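Local coordinates for protein P43 (Trichuris muris, PDB 6QIX) that is the major secreted protein of a parasitic whipworm, tethers to matrix and inhibits interleukin-13 function, at residues Pro72-Cys77 with Asp107-Pro112; Lys154-Glu159 with Asp170-Glu175; Cys200-Leu205 with Pro238-Phe243; Ile280-Lys285 with Gly337-Cys342. All blocks are in the same frame, centred on the assembly; numbering follows the deposited sequence.

Interaction 1 (Pro72-Cys77 with Asp107-Pro112)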
# COMPACT_ATOMS: atom_id res chain seq x y z
N PRO A 72 -13.68 -18.82 5.15
CA PRO A 72 -14.84 -18.12 5.73
C PRO A 72 -14.39 -17.08 6.74
O PRO A 72 -13.25 -17.12 7.19
CB PRO A 72 -15.64 -19.24 6.40
CG PRO A 72 -14.68 -20.39 6.54
CD PRO A 72 -13.65 -20.26 5.48
N PRO A 73 -15.28 -16.14 7.11
CA PRO A 73 -14.93 -15.12 8.10
C PRO A 73 -14.14 -15.67 9.27
O PRO A 73 -14.53 -16.68 9.87
CB PRO A 73 -16.30 -14.56 8.53
CG PRO A 73 -17.15 -14.68 7.32
CD PRO A 73 -16.68 -16.00 6.64
N CYS A 74 -13.03 -15.00 9.59
CA CYS A 74 -12.05 -15.54 10.53
C CYS A 74 -11.30 -14.36 11.17
O CYS A 74 -11.28 -13.25 10.67
CB CYS A 74 -11.12 -16.61 9.89
SG CYS A 74 -10.23 -16.06 8.51
N GLY A 75 -10.68 -14.65 12.32
CA GLY A 75 -9.53 -13.88 12.80
C GLY A 75 -9.82 -12.57 13.47
O GLY A 75 -8.88 -11.79 13.71
N HIS A 76 -11.09 -12.31 13.81
CA HIS A 76 -11.53 -10.96 14.18
C HIS A 76 -11.33 -9.97 13.02
O HIS A 76 -11.18 -8.76 13.23
CB HIS A 76 -10.84 -10.48 15.47
CG HIS A 76 -10.92 -11.46 16.61
ND1 HIS A 76 -11.82 -11.33 17.64
CD2 HIS A 76 -10.23 -12.60 16.86
CE1 HIS A 76 -11.68 -12.35 18.48
NE2 HIS A 76 -10.72 -13.13 18.03
N CYS A 77 -11.32 -10.48 11.78
CA CYS A 77 -11.08 -9.66 10.59
C CYS A 77 -12.37 -9.23 9.87
O CYS A 77 -12.32 -8.34 9.01
CB CYS A 77 -10.16 -10.41 9.63
SG CYS A 77 -8.50 -10.73 10.28
N ASP A 107 -12.08 -17.63 14.94
CA ASP A 107 -11.13 -18.68 14.63
C ASP A 107 -9.99 -18.10 13.80
O ASP A 107 -10.20 -17.21 12.96
CB ASP A 107 -11.80 -19.85 13.91
CG ASP A 107 -12.82 -20.62 14.79
OD1 ASP A 107 -12.80 -20.53 16.05
OD2 ASP A 107 -13.65 -21.36 14.20
N ILE A 108 -8.78 -18.60 14.02
CA ILE A 108 -7.64 -18.02 13.30
C ILE A 108 -7.78 -18.22 11.79
O ILE A 108 -8.27 -19.24 11.31
CB ILE A 108 -6.31 -18.59 13.84
CG1 ILE A 108 -5.12 -17.75 13.34
CG2 ILE A 108 -6.15 -20.04 13.46
CD1 ILE A 108 -3.88 -17.83 14.19
N CYS A 109 -7.35 -17.20 11.03
CA CYS A 109 -7.36 -17.28 9.57
C CYS A 109 -6.17 -18.10 9.10
O CYS A 109 -5.02 -17.85 9.50
CB CYS A 109 -7.29 -15.87 8.94
SG CYS A 109 -8.77 -14.87 9.26
N THR A 110 -6.42 -19.02 8.19
CA THR A 110 -5.36 -19.74 7.48
C THR A 110 -5.38 -19.30 6.02
O THR A 110 -6.38 -19.52 5.32
CB THR A 110 -5.55 -21.25 7.59
OG1 THR A 110 -5.52 -21.64 8.97
CG2 THR A 110 -4.42 -21.93 6.81
N LEU A 111 -4.28 -18.72 5.55
CA LEU A 111 -4.16 -18.13 4.23
C LEU A 111 -2.89 -18.60 3.53
O LEU A 111 -1.91 -18.95 4.19
CB LEU A 111 -4.14 -16.59 4.33
CG LEU A 111 -5.42 -15.95 4.83
CD1 LEU A 111 -5.23 -14.51 5.27
CD2 LEU A 111 -6.44 -16.07 3.72
N PRO A 112 -2.89 -18.64 2.19
CA PRO A 112 -1.67 -19.01 1.48
C PRO A 112 -0.62 -17.92 1.54
O PRO A 112 -0.92 -16.72 1.67
CB PRO A 112 -2.14 -19.20 0.03
CG PRO A 112 -3.28 -18.23 -0.10
CD PRO A 112 -4.00 -18.29 1.28
O HOH W 1 -14.04 -17.77 12.52
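C74 and C109 are joined by a disulfide, and their two side chains come at each other from different settings. In C74 the sulfur lies between the backbone N and the carbonyl carbon (chi1 58°), whereas in C109 it is anti to the carbonyl carbon. The link between them twists by 111° about the S-S bond, wider than a right angle. It also brings C74 CB within 3.3 Å of D107 O, so the methylene packs against the backbone just ahead of the bridged cysteine.

Next to it, C109 SG crowds the place a CB of G75 would take, and G75 N sits 3.6 Å from that sulfur. The same N gives a weak, bent bond to D107 O: the atoms are 2.7 Å apart, but the angle at the hydrogen is just 126°. Farther round, C77 turns its sulfur toward the bridge, with C77 SG 4.3 Å from C109 SG. That sulfur is bonded to C168, so two disulfides lie side by side here. At the outer end one water donates to P73 O and accepts from D107 N, spanning the gap between the two backbones.

What brings C74 and C77 round is a tight reversal, closed by C77 N to C74 O at 3.0 Å. G75 also pairs through its backbone with C168, and C109 with C166, both on strand 163-168. The whole is a type I' beta turn stapled by a disulfide to the start of strand 109-112, an outer strand of a small antiparallel sheet rich in cystines.

Interaction 2 (Lys154-Glu159 with Asp170-Glu175)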
# COMPACT_ATOMS: atom_id res chain seq x y z
N LYS A 154 -6.76 -4.37 10.88
CA LYS A 154 -5.38 -4.54 10.45
C LYS A 154 -4.88 -5.96 10.69
O LYS A 154 -5.10 -6.54 11.76
CB LYS A 154 -4.51 -3.52 11.17
CG LYS A 154 -4.83 -2.08 10.76
CD LYS A 154 -3.79 -1.14 11.25
CE LYS A 154 -4.03 0.25 10.71
NZ LYS A 154 -5.20 0.83 11.39
N LYS A 155 -4.23 -6.53 9.70
CA LYS A 155 -3.85 -7.93 9.77
C LYS A 155 -2.49 -8.11 10.45
O LYS A 155 -1.59 -7.26 10.34
CB LYS A 155 -3.81 -8.57 8.37
CG LYS A 155 -5.15 -8.98 7.82
CD LYS A 155 -5.92 -7.72 7.49
CE LYS A 155 -7.10 -7.94 6.60
NZ LYS A 155 -8.12 -6.81 6.74
N HIS A 156 -2.39 -9.20 11.22
CA HIS A 156 -1.19 -9.63 11.94
C HIS A 156 -1.01 -11.12 11.62
O HIS A 156 -1.81 -11.95 12.06
CB HIS A 156 -1.34 -9.41 13.44
CG HIS A 156 -1.76 -8.00 13.81
ND1 HIS A 156 -0.97 -6.89 13.54
CD2 HIS A 156 -2.87 -7.52 14.42
CE1 HIS A 156 -1.58 -5.80 13.98
NE2 HIS A 156 -2.73 -6.16 14.52
N CYS A 157 0.04 -11.44 10.87
CA CYS A 157 0.24 -12.78 10.34
C CYS A 157 1.57 -13.35 10.77
O CYS A 157 2.57 -12.63 10.80
CB CYS A 157 0.19 -12.82 8.80
SG CYS A 157 -1.30 -12.17 8.07
N ILE A 158 1.59 -14.66 11.05
CA ILE A 158 2.84 -15.40 11.21
C ILE A 158 2.79 -16.55 10.21
O ILE A 158 1.72 -16.98 9.78
CB ILE A 158 3.07 -15.93 12.64
CG1 ILE A 158 1.98 -16.95 13.00
CG2 ILE A 158 3.03 -14.77 13.61
CD1 ILE A 158 2.20 -17.66 14.34
N GLU A 159 3.95 -17.05 9.86
CA GLU A 159 4.07 -18.20 8.97
C GLU A 159 4.20 -19.49 9.77
O GLU A 159 5.01 -19.55 10.69
CB GLU A 159 5.27 -18.02 8.05
CG GLU A 159 5.38 -19.09 6.97
CD GLU A 159 6.60 -18.92 6.09
OE1 GLU A 159 7.04 -17.76 5.90
OE2 GLU A 159 7.11 -19.96 5.59
N ASP A 170 -6.85 -5.81 17.64
CA ASP A 170 -6.31 -6.10 18.97
C ASP A 170 -5.89 -7.56 19.17
O ASP A 170 -5.35 -7.90 20.24
CB ASP A 170 -7.36 -5.73 20.03
CG ASP A 170 -7.75 -4.25 20.01
OD1 ASP A 170 -6.98 -3.38 19.56
OD2 ASP A 170 -8.87 -3.95 20.50
N TYR A 171 -6.19 -8.45 18.22
CA TYR A 171 -5.87 -9.86 18.31
C TYR A 171 -4.68 -10.18 17.42
O TYR A 171 -4.57 -9.64 16.31
CB TYR A 171 -7.10 -10.73 17.94
CG TYR A 171 -8.15 -10.66 19.03
CD1 TYR A 171 -8.22 -11.64 20.02
CD2 TYR A 171 -9.06 -9.63 19.07
CE1 TYR A 171 -9.13 -11.55 21.01
CE2 TYR A 171 -9.99 -9.56 20.09
CZ TYR A 171 -10.02 -10.52 21.04
OH TYR A 171 -10.95 -10.48 22.07
N GLU A 172 -3.83 -11.09 17.90
CA GLU A 172 -2.65 -11.57 17.20
C GLU A 172 -2.54 -13.08 17.36
O GLU A 172 -3.06 -13.64 18.33
CB GLU A 172 -1.38 -10.90 17.76
CG GLU A 172 -1.45 -9.36 17.68
CD GLU A 172 -0.24 -8.60 18.19
OE1 GLU A 172 0.75 -9.26 18.60
OE2 GLU A 172 -0.30 -7.32 18.15
N PRO A 173 -1.87 -13.75 16.43
CA PRO A 173 -1.71 -15.21 16.60
C PRO A 173 -0.96 -15.53 17.87
O PRO A 173 -0.04 -14.79 18.26
CB PRO A 173 -0.93 -15.63 15.36
CG PRO A 173 -1.17 -14.47 14.36
CD PRO A 173 -1.19 -13.27 15.24
N ASN A 174 -1.39 -16.60 18.55
CA ASN A 174 -0.55 -17.14 19.60
C ASN A 174 0.71 -17.74 18.97
O ASN A 174 0.86 -17.81 17.75
CB ASN A 174 -1.28 -18.17 20.47
CG ASN A 174 -1.78 -19.39 19.70
OD1 ASN A 174 -1.55 -19.59 18.50
ND2 ASN A 174 -2.50 -20.24 20.45
N GLU A 175 1.63 -18.18 19.83
CA GLU A 175 2.92 -18.58 19.32
C GLU A 175 2.80 -19.75 18.35
O GLU A 175 3.59 -19.83 17.39
CB GLU A 175 3.85 -18.93 20.49
CG GLU A 175 5.28 -18.90 20.13
CD GLU A 175 6.18 -19.20 21.30
OE1 GLU A 175 5.83 -18.86 22.47
OE2 GLU A 175 7.24 -19.81 21.03
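I158 and P173 make the apolar part of this contact, with I158 CD1 3.9 Å from P173 CB and the two side chains sliding past each other in opposite directions. CG1 of I158 lies between the backbone N and the carbonyl carbon (chi1 65°), and the methyl beyond it also reaches N174 O, 3.7 Å from CD1. Two residues earlier the same strand meets another part of the proline ring, near CG and CD: H156 O is 3.5 Å from P173 CG.

The H156 ring offers its edge to the opposing backbone, CD2 lying 3.3 Å from Y171 O with that oxygen near the ring plane. E172 CG approaches the ring obliquely, 4.0 Å from CD2, and the carboxylate beyond it is turned 50° from the imidazole. One face of the ring carries K154 O, 3.5 Å above the plane and offset toward the rim.

No hydrogen bond crosses between the segments. The touching parts run nearly the same way, 15° apart. They belong to different sheets: strand 155-160 forms a hairpin with strand 163-168, and strand 172-173, farther along the chain, pairs with 180-181. This is packing of side chains on each other and on backbone carbonyls, between two small antiparallel sheets, near the surface.

H156 and I158 are set by backbone bonds to C167 and K165. C157, between them, points to the other side and is bridged to C166. On the opposing segment, E172 OE2 bonds H186 NE2, and N174 OD1 takes the backbone N-H groups of T178 and E179.

Interaction 3 (Cys200-Leu205 with Pro238-Phe243)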
# COMPACT_ATOMS: atom_id res chain seq x y z
N CYS A 200 11.38 15.98 -4.78
CA CYS A 200 11.15 14.79 -5.59
C CYS A 200 12.39 13.93 -5.55
O CYS A 200 13.48 14.40 -5.86
CB CYS A 200 10.81 15.17 -7.03
SG CYS A 200 9.20 16.11 -7.16
N LEU A 201 12.23 12.67 -5.14
CA LEU A 201 13.33 11.73 -5.02
C LEU A 201 13.49 10.92 -6.29
O LEU A 201 12.54 10.70 -7.03
CB LEU A 201 13.11 10.78 -3.86
CG LEU A 201 12.80 11.47 -2.50
CD1 LEU A 201 12.63 10.44 -1.42
CD2 LEU A 201 13.91 12.44 -2.15
N TRP A 202 14.72 10.50 -6.55
CA TRP A 202 14.98 9.79 -7.80
C TRP A 202 16.10 8.76 -7.61
O TRP A 202 16.92 8.86 -6.69
CB TRP A 202 15.37 10.78 -8.88
CG TRP A 202 15.37 10.30 -10.30
CD1 TRP A 202 16.38 10.43 -11.20
CD2 TRP A 202 14.32 9.60 -10.97
NE1 TRP A 202 16.01 9.89 -12.41
CE2 TRP A 202 14.77 9.34 -12.29
CE3 TRP A 202 13.05 9.16 -10.58
CZ2 TRP A 202 13.99 8.64 -13.23
CZ3 TRP A 202 12.26 8.48 -11.51
CH2 TRP A 202 12.75 8.25 -12.84
N PHE A 203 16.13 7.80 -8.52
CA PHE A 203 17.18 6.81 -8.58
C PHE A 203 18.54 7.46 -8.78
O PHE A 203 18.65 8.57 -9.30
CB PHE A 203 16.89 5.84 -9.73
CG PHE A 203 15.58 5.12 -9.59
CD1 PHE A 203 15.45 4.04 -8.74
CD2 PHE A 203 14.48 5.56 -10.28
CE1 PHE A 203 14.22 3.37 -8.60
CE2 PHE A 203 13.25 4.88 -10.15
CZ PHE A 203 13.12 3.83 -9.28
N PRO A 204 19.62 6.75 -8.44
CA PRO A 204 19.67 5.36 -7.94
C PRO A 204 19.01 5.11 -6.58
O PRO A 204 18.78 6.02 -5.77
CB PRO A 204 21.18 5.07 -7.85
CG PRO A 204 21.82 6.40 -7.78
CD PRO A 204 20.96 7.33 -8.58
N LEU A 205 18.70 3.84 -6.34
CA LEU A 205 18.03 3.48 -5.09
C LEU A 205 18.81 3.93 -3.86
O LEU A 205 18.21 4.38 -2.86
CB LEU A 205 17.83 1.97 -5.05
CG LEU A 205 17.15 1.37 -3.83
CD1 LEU A 205 15.72 1.87 -3.73
CD2 LEU A 205 17.23 -0.16 -3.98
N PRO A 238 17.41 7.89 -16.82
CA PRO A 238 17.03 9.16 -17.45
C PRO A 238 16.61 10.19 -16.42
O PRO A 238 16.53 9.89 -15.23
CB PRO A 238 15.86 8.77 -18.34
CG PRO A 238 15.21 7.65 -17.64
CD PRO A 238 16.35 6.87 -16.96
N GLU A 239 16.33 11.41 -16.88
CA GLU A 239 15.72 12.39 -16.00
C GLU A 239 14.38 11.88 -15.44
O GLU A 239 13.68 11.07 -16.07
CB GLU A 239 15.48 13.71 -16.73
CG GLU A 239 16.72 14.33 -17.35
CD GLU A 239 16.35 15.57 -18.11
OE1 GLU A 239 16.89 16.66 -17.77
OE2 GLU A 239 15.50 15.44 -19.03
N LYS A 240 14.02 12.43 -14.28
CA LYS A 240 12.76 12.12 -13.60
C LYS A 240 11.62 12.08 -14.60
O LYS A 240 11.46 13.00 -15.40
CB LYS A 240 12.48 13.17 -12.52
CG LYS A 240 13.41 13.08 -11.35
CD LYS A 240 13.16 14.28 -10.35
CE LYS A 240 13.77 15.55 -10.86
NZ LYS A 240 15.21 15.65 -10.44
N CYS A 241 10.85 10.99 -14.56
CA CYS A 241 9.84 10.78 -15.58
C CYS A 241 8.81 9.77 -15.09
O CYS A 241 9.02 9.08 -14.09
CB CYS A 241 10.47 10.26 -16.88
SG CYS A 241 11.45 8.73 -16.57
N GLY A 242 7.69 9.68 -15.84
CA GLY A 242 6.76 8.58 -15.71
C GLY A 242 5.85 8.58 -14.49
O GLY A 242 5.24 7.53 -14.18
N PHE A 243 5.76 9.72 -13.79
CA PHE A 243 5.21 9.77 -12.45
C PHE A 243 5.94 8.79 -11.50
O PHE A 243 5.38 8.35 -10.48
CB PHE A 243 3.70 9.52 -12.45
CG PHE A 243 2.90 10.54 -13.24
CD1 PHE A 243 2.47 11.71 -12.65
CD2 PHE A 243 2.63 10.35 -14.58
CE1 PHE A 243 1.77 12.65 -13.38
CE2 PHE A 243 1.90 11.30 -15.31
CZ PHE A 243 1.48 12.45 -14.69
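A CH-pi contact of K240 on W202 joins two irregular loops, one leading into helix 205-216 and the other following that helix and leading toward strand 246-252. W202 stands two residues before P204, the N-cap residue, which follows a cis peptide bond. Its indole leaves the backbone with CG anti to N (chi1 -166°) and reaches across to the second loop.

K240 lies over one face of the ring system. Its CA sits 3.7 Å from the centroid of the six-membered ring, only 14° off the normal, while its CG rests over the CG-CD2 bond of the indole, 3.6 Å from W202 CG. Beyond CG the lysine turns away from the indole, and its CD touches C200 CB at 4.2 Å. The opposite face takes F203 CD2, near the rim, so the indole is packed between the next residue of its own loop and K240.

The pyrrole edge does the polar work. W202 NE1 donates to P238 O over 2.9 Å, bent to 146° at the hydrogen, with the oxygen close to the ring plane. The bond, with the packing on both faces, sets the ring's rotation against the loop.

Both loops are also held covalently: C200 is bridged to C269, and C241 to C281 on strand 281-284. The K240 carbonyl receives a further hydrogen bond from T276. At the far corner of the six-membered ring, C241 SG makes an oblique sulfur-aromatic contact, 4.0 Å from W202 CH2.

Interaction 4 (Ile280-Lys285 with Gly337-Cys342)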
# COMPACT_ATOMS: atom_id res chain seq x y z
N ILE A 280 6.22 10.28 -20.27
CA ILE A 280 6.54 8.86 -20.19
C ILE A 280 8.06 8.66 -20.20
O ILE A 280 8.82 9.43 -20.82
CB ILE A 280 5.83 8.12 -21.34
CG1 ILE A 280 5.83 6.61 -21.13
CG2 ILE A 280 6.40 8.56 -22.72
CD1 ILE A 280 4.70 5.92 -21.86
N CYS A 281 8.51 7.63 -19.47
CA CYS A 281 9.92 7.28 -19.43
C CYS A 281 10.28 6.51 -20.69
O CYS A 281 9.54 5.59 -21.08
CB CYS A 281 10.28 6.39 -18.23
SG CYS A 281 10.07 7.19 -16.60
N THR A 282 11.45 6.83 -21.29
CA THR A 282 12.01 6.02 -22.39
C THR A 282 13.30 5.35 -21.92
O THR A 282 14.28 6.04 -21.64
CB THR A 282 12.26 6.88 -23.63
OG1 THR A 282 11.02 7.51 -23.98
CG2 THR A 282 12.79 6.03 -24.78
N LEU A 283 13.29 4.01 -21.85
CA LEU A 283 14.44 3.19 -21.45
C LEU A 283 14.86 2.24 -22.57
O LEU A 283 14.02 1.78 -23.35
CB LEU A 283 14.11 2.35 -20.24
CG LEU A 283 13.51 3.07 -19.03
CD1 LEU A 283 13.15 2.08 -17.96
CD2 LEU A 283 14.45 4.11 -18.50
N ASP A 284 16.15 1.89 -22.58
CA ASP A 284 16.61 0.79 -23.42
C ASP A 284 16.12 -0.56 -22.91
O ASP A 284 15.89 -0.76 -21.71
CB ASP A 284 18.13 0.77 -23.49
CG ASP A 284 18.67 1.94 -24.25
OD1 ASP A 284 18.14 2.22 -25.35
OD2 ASP A 284 19.60 2.60 -23.74
N LYS A 285 15.95 -1.50 -23.84
CA LYS A 285 15.60 -2.87 -23.49
C LYS A 285 16.77 -3.52 -22.78
O LYS A 285 17.92 -3.13 -22.96
CB LYS A 285 15.25 -3.68 -24.74
CG LYS A 285 13.97 -3.31 -25.40
CD LYS A 285 13.92 -3.93 -26.82
CE LYS A 285 12.77 -3.42 -27.65
NZ LYS A 285 12.57 -4.19 -28.93
N GLY A 337 8.76 0.01 -30.64
CA GLY A 337 9.97 -0.04 -31.42
C GLY A 337 11.10 -0.70 -30.66
O GLY A 337 10.95 -1.80 -30.11
N ASP A 338 12.24 -0.05 -30.63
CA ASP A 338 13.41 -0.56 -29.93
C ASP A 338 13.50 -0.08 -28.48
O ASP A 338 14.53 -0.29 -27.83
CB ASP A 338 14.68 -0.14 -30.68
CG ASP A 338 14.70 1.36 -30.97
OD1 ASP A 338 15.82 1.92 -31.03
OD2 ASP A 338 13.60 1.96 -31.14
N LYS A 339 12.45 0.53 -27.95
CA LYS A 339 12.53 1.13 -26.63
C LYS A 339 11.44 0.63 -25.70
O LYS A 339 10.43 0.10 -26.13
CB LYS A 339 12.42 2.66 -26.69
CG LYS A 339 13.47 3.34 -27.57
CD LYS A 339 14.85 3.22 -26.94
CE LYS A 339 15.91 3.95 -27.74
NZ LYS A 339 17.26 3.70 -27.14
N CYS A 340 11.62 0.88 -24.40
CA CYS A 340 10.63 0.59 -23.39
C CYS A 340 10.03 1.90 -22.93
O CYS A 340 10.78 2.78 -22.55
CB CYS A 340 11.27 -0.11 -22.17
SG CYS A 340 12.06 -1.69 -22.60
N LYS A 341 8.71 2.01 -22.92
CA LYS A 341 7.99 3.22 -22.51
C LYS A 341 7.27 2.92 -21.20
O LYS A 341 6.37 2.07 -21.16
CB LYS A 341 7.00 3.63 -23.59
CG LYS A 341 7.68 3.90 -24.95
CD LYS A 341 8.45 5.24 -24.93
CE LYS A 341 9.03 5.49 -26.31
NZ LYS A 341 9.72 6.78 -26.41
N CYS A 342 7.67 3.60 -20.12
CA CYS A 342 7.32 3.14 -18.79
C CYS A 342 6.68 4.24 -17.95
O CYS A 342 7.08 5.39 -18.01
CB CYS A 342 8.55 2.62 -18.03
SG CYS A 342 9.47 1.33 -18.94
O HOH W 2 16.60 -0.82 -26.57
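L283 and C342 meet at the apolar centre, L283 CD1 lying 3.9 Å from C342 SG. On the same face of the sheet C281 and C340 complete the patch, with L283 CB 4.2 Å from C340 CB, and F292 of helix 292-310 packs on L283 and C340. All three cysteines are oxidised, C281 to C241, C340 to C290 and C342 to C333, so this face is built on cystines.

Beneath it the backbones run antiparallel. C281 with C342 and L283 with C340 are hydrogen-bonded pairs, each joined by two bonds; the straightest, L283 N to C340 O, has 175° at the hydrogen. T282 with K341 is the non-hydrogen-bonded pair between them, where K341 CA lies 3.2 Å from C281 O in a CA-H...O contact.

The other face is more polar. T282 and K341 lie side by side, pointing the same way; a bend at chi2 (-74°) turns CD across toward T282, and NZ donates to T282 OG1 at 2.9 Å. I280 crosses K341 at about a right angle, its CD1 3.7 Å from K341 CB.

At the far end K339 runs alongside D284 and forms a salt bridge with OD1, modelled so short that its length is doubtful. K285 lies extended, with CG 3.8 Å from C340 SG and NZ bonded to G337 O at 3.1 Å as well as paired with E335. Backbone bonds thus join the strands and cystines tie each to other parts of the domain, while K339 and K285 pair with D284 and E335 and neutral T282 OG1 holds the K341 ammonium.

Overall arrangement
From the N terminus, interaction 1 comes first, closing a loop that contains strands 79-85 and 95-101 and ending on strand 109-112. Interaction 2 follows, a shorter closure around the turn and strand 163-168 of the same sheet; it touches interaction 1 where H76 meets Y171 and I108 meets P173. After the chain passes to the other side of its centre, interaction 3 closes the loop around helix 205-216, and interaction 4 closes a longer one over helices 292-310 and 315-325. These two are joined by the C241-C281 disulfide. All four run in series, none nested or crossed, and the two pairs lie about 37 to 43 Å apart between centres.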